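Local coordinates for protein haloacid dehalogenase (Pseudomonas aeruginosa, PDB 3UMC) that probably hydrolyses the carbon-halogen bond of L-2-haloacids, as a dehalogenase of the haloacid dehalogenase-like hydrolase superfamily, at residues A[116-121]-A[151-156]. Residues are numbered along the deposited sequence; the frame is centred on the assembly and turned at random.
Sequences WHRLRP and DVARHA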
ATOM      1  N   TRP A 116      14.173  14.439   2.322  1.00 23.04           N
ATOM      2  CA  TRP A 116      12.736  14.336   2.390  1.00 23.04           C
ATOM      3  C   TRP A 116      12.264  12.943   2.703  1.00 22.98           C
ATOM      4  O   TRP A 116      11.097  12.776   2.797  1.00 23.95           O
ATOM      5  CB  TRP A 116      12.160  14.696   1.075  1.00 22.60           C
ATOM      6  CG  TRP A 116      12.348  16.058   0.724  1.00 23.36           C
ATOM      7  CD1 TRP A 116      13.270  16.552  -0.140  1.00 25.57           C
ATOM      8  CD2 TRP A 116      11.522  17.147   1.108  1.00 25.16           C
ATOM      9  NE1 TRP A 116      13.087  17.898  -0.300  1.00 26.28           N
ATOM     10  CE2 TRP A 116      12.021  18.293   0.465  1.00 25.13           C
ATOM     11  CE3 TRP A 116      10.407  17.270   1.943  1.00 27.02           C
ATOM     12  CZ2 TRP A 116      11.467  19.569   0.649  1.00 26.76           C
ATOM     13  CZ3 TRP A 116       9.833  18.532   2.106  1.00 26.99           C
ATOM     14  CH2 TRP A 116      10.378  19.667   1.465  1.00 26.21           C
ATOM     15  N   HIS A 117      13.157  11.976   2.896  1.00 21.80           N
ATOM     16  CA  HIS A 117      12.789  10.606   3.075  1.00 22.28           C
ATOM     17  C   HIS A 117      12.825  10.242   4.536  1.00 22.81           C
ATOM     18  O   HIS A 117      12.363   9.172   4.935  1.00 21.21           O
ATOM     19  CB  HIS A 117      13.748   9.713   2.260  1.00 23.93           C
ATOM     20  CG  HIS A 117      13.548   9.785   0.763  1.00 22.06           C
ATOM     21  ND1 HIS A 117      13.413   8.654  -0.016  1.00 23.17           N
ATOM     22  CD2 HIS A 117      13.476  10.831  -0.089  1.00 24.90           C
ATOM     23  CE1 HIS A 117      13.254   9.001  -1.283  1.00 24.96           C
ATOM     24  NE2 HIS A 117      13.285  10.319  -1.359  1.00 27.52           N
ATOM     25  N   ARG A 118      13.312  11.169   5.370  1.00 23.36           N
ATOM     26  CA  ARG A 118      13.464  10.901   6.794  1.00 23.61           C
ATOM     27  C   ARG A 118      12.837  12.065   7.516  1.00 23.24           C
ATOM     28  O   ARG A 118      13.462  13.124   7.615  1.00 22.84           O
ATOM     29  CB  ARG A 118      14.946  10.784   7.121  1.00 25.00           C
ATOM     30  CG  ARG A 118      15.580   9.490   6.537  1.00 32.17           C
ATOM     31  CD  ARG A 118      17.069   9.268   6.940  1.00 37.73           C
ATOM     32  NE  ARG A 118      17.865  10.339   6.366  1.00 41.30           N
ATOM     33  CZ  ARG A 118      18.190  10.445   5.079  1.00 47.32           C
ATOM     34  NH1 ARG A 118      17.831   9.523   4.184  1.00 50.10           N
ATOM     35  NH2 ARG A 118      18.898  11.484   4.679  1.00 50.63           N
ATOM     36  N   LEU A 119      11.583  11.926   7.980  1.00 21.60           N
ATOM     37  CA  LEU A 119      10.901  13.088   8.530  1.00 20.28           C
ATOM     38  C   LEU A 119      10.262  12.784   9.844  1.00 20.25           C
ATOM     39  O   LEU A 119       9.577  11.785   9.958  1.00 19.56           O
ATOM     40  CB  LEU A 119       9.845  13.643   7.561  1.00 19.15           C
ATOM     41  CG  LEU A 119      10.292  13.789   6.148  1.00 18.41           C
ATOM     42  CD1 LEU A 119       9.118  13.934   5.294  1.00 11.87           C
ATOM     43  CD2 LEU A 119      11.319  14.995   5.936  1.00 13.34           C
ATOM     44  N   ARG A 120      10.396  13.719  10.797  1.00 19.10           N
ATOM     45  CA  ARG A 120       9.956  13.514  12.116  1.00 19.64           C
ATOM     46  C   ARG A 120       8.428  13.657  12.188  1.00 16.75           C
ATOM     47  O   ARG A 120       7.882  14.632  11.744  1.00 13.85           O
ATOM     48  CB  ARG A 120      10.611  14.534  13.054  1.00 21.22           C
ATOM     49  CG  ARG A 120      10.122  14.442  14.535  1.00 29.56           C
ATOM     50  CD  ARG A 120      10.852  15.511  15.551  1.00 37.40           C
ATOM     51  NE  ARG A 120      12.265  15.145  15.644  1.00 43.72           N
ATOM     52  CZ  ARG A 120      13.277  15.723  14.979  1.00 49.15           C
ATOM     53  NH1 ARG A 120      14.502  15.205  15.110  1.00 48.53           N
ATOM     54  NH2 ARG A 120      13.092  16.813  14.204  1.00 50.53           N
ATOM     55  N   PRO A 121       7.781  12.712  12.834  1.00 15.75           N
ATOM     56  CA  PRO A 121       6.348  12.813  13.130  1.00 15.59           C
ATOM     57  C   PRO A 121       6.034  13.927  14.160  1.00 16.21           C
ATOM     58  O   PRO A 121       6.809  14.061  15.105  1.00 16.41           O
ATOM     59  CB  PRO A 121       6.049  11.450  13.735  1.00 14.16           C
ATOM     60  CG  PRO A 121       7.321  10.961  14.313  1.00 15.14           C
ATOM     61  CD  PRO A 121       8.405  11.517  13.468  1.00 16.53           C
ATOM     62  N   ASP A 151       9.927   5.044   2.517  1.00 17.37           N
ATOM     63  CA  ASP A 151      11.036   5.499   3.375  1.00 16.54           C
ATOM     64  C   ASP A 151      10.501   6.391   4.502  1.00 15.93           C
ATOM     65  O   ASP A 151      10.894   6.251   5.678  1.00 16.18           O
ATOM     66  CB  ASP A 151      12.068   6.307   2.574  1.00 16.92           C
ATOM     67  CG  ASP A 151      13.074   5.450   1.829  1.00 21.43           C
ATOM     68  OD1 ASP A 151      13.096   4.243   2.040  1.00 25.45           O
ATOM     69  OD2 ASP A 151      13.853   6.008   1.012  1.00 26.74           O
ATOM     70  N   VAL A 152       9.628   7.336   4.163  1.00 15.15           N
ATOM     71  CA  VAL A 152       9.025   8.180   5.228  1.00 13.44           C
ATOM     72  C   VAL A 152       8.276   7.352   6.241  1.00 15.27           C
ATOM     73  O   VAL A 152       8.400   7.580   7.473  1.00 16.06           O
ATOM     74  CB  VAL A 152       8.182   9.279   4.643  1.00 13.45           C
ATOM     75  CG1 VAL A 152       7.325  10.033   5.697  1.00 10.99           C
ATOM     76  CG2 VAL A 152       9.063  10.225   3.836  1.00 11.24           C
ATOM     77  N   ALA A 153       7.500   6.363   5.764  1.00 14.25           N
ATOM     78  CA  ALA A 153       6.810   5.433   6.632  1.00 14.35           C
ATOM     79  C   ALA A 153       7.748   4.691   7.608  1.00 15.68           C
ATOM     80  O   ALA A 153       7.440   4.549   8.810  1.00 15.73           O
ATOM     81  CB  ALA A 153       6.016   4.337   5.782  1.00 13.30           C
ATOM     82  N   ARG A 154       8.823   4.115   7.086  1.00 16.99           N
ATOM     83  CA  ARG A 154       9.704   3.299   7.902  1.00 19.49           C
ATOM     84  C   ARG A 154      10.503   4.148   8.907  1.00 19.54           C
ATOM     85  O   ARG A 154      10.771   3.710   9.974  1.00 20.22           O
ATOM     86  CB  ARG A 154      10.775   2.594   7.074  1.00 20.16           C
ATOM     87  CG  ARG A 154      10.352   1.345   6.443  1.00 25.86           C
ATOM     88  CD  ARG A 154      10.126   0.206   7.436  1.00 27.82           C
ATOM     89  NE  ARG A 154       9.934  -1.038   6.673  1.00 29.84           N
ATOM     90  CZ  ARG A 154      10.917  -1.775   6.177  1.00 26.97           C
ATOM     91  NH1 ARG A 154      12.194  -1.457   6.379  1.00 31.11           N
ATOM     92  NH2 ARG A 154      10.631  -2.875   5.544  1.00 24.44           N
ATOM     93  N   HIS A 155      10.915   5.332   8.528  1.00 21.06           N
ATOM     94  CA  HIS A 155      11.698   6.175   9.445  1.00 22.07           C
ATOM     95  C   HIS A 155      10.865   6.581  10.641  1.00 21.58           C
ATOM     96  O   HIS A 155      11.253   6.390  11.818  1.00 22.65           O
ATOM     97  CB  HIS A 155      12.209   7.398   8.720  1.00 22.39           C
ATOM     98  CG  HIS A 155      13.095   8.257   9.568  1.00 27.48           C
ATOM     99  ND1 HIS A 155      12.674   9.462  10.102  1.00 31.53           N
ATOM    100  CD2 HIS A 155      14.343   8.042  10.049  1.00 29.75           C
ATOM    101  CE1 HIS A 155      13.661   9.979  10.821  1.00 34.36           C
ATOM    102  NE2 HIS A 155      14.668   9.123  10.831  1.00 32.62           N
ATOM    103  N   ALA A 156       9.669   7.065  10.343  1.00 20.46           N
ATOM    104  CA  ALA A 156       8.739   7.547  11.358  1.00 19.13           C
ATOM    105  C   ALA A 156       7.928   6.495  12.068  1.00 19.22           C
ATOM    106  O   ALA A 156       7.248   6.827  13.024  1.00 23.02           O
ATOM    107  CB  ALA A 156       7.768   8.614  10.719  1.00 17.50           C
TER
HETATM  108  O   HOH W   1       9.768   9.885   7.883  1.00 15.91           O
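H117 ND1 donates a hydrogen bond to D151 OD2, 2.9 Å away and nearly straight at 168°. The carboxylate oxygen lies close to the imidazole plane and accepts through its anti lone pair, though the carboxylate itself is turned 56° from the ring. D86 takes the opposite nitrogen, NE2, so the ring is held at both ends and its flip is fixed. Alongside this bond the packing tightens: the V152 branch CG2 sits 3.4 Å from W116 O and also meets L119 CD1 at 4.0 Å. L119 continues onto F30 and L40, and W116 stacks on H89, which makes this the buried flank. P121 CD packs on the buried A156 CB at 4.0 Å. One water bridges the backbones here, accepting from L119 N and donating to V152 O, each at 2.7 Å. The outer flank is looser. H155, exposed, swings CG anti to its backbone N (chi1 -176°) and lays one ring face under R118 CB, a CH-pi contact 3.9 Å from the centroid; the guanidinium reaches Q43 of helix 36-50 in a weak hydrogen bond. The arrangement joins the segment leading out of the helical cap to helix 146-156 beside the parallel sheet, the cap-to-core junction of a HAD-type Rossmannoid fold.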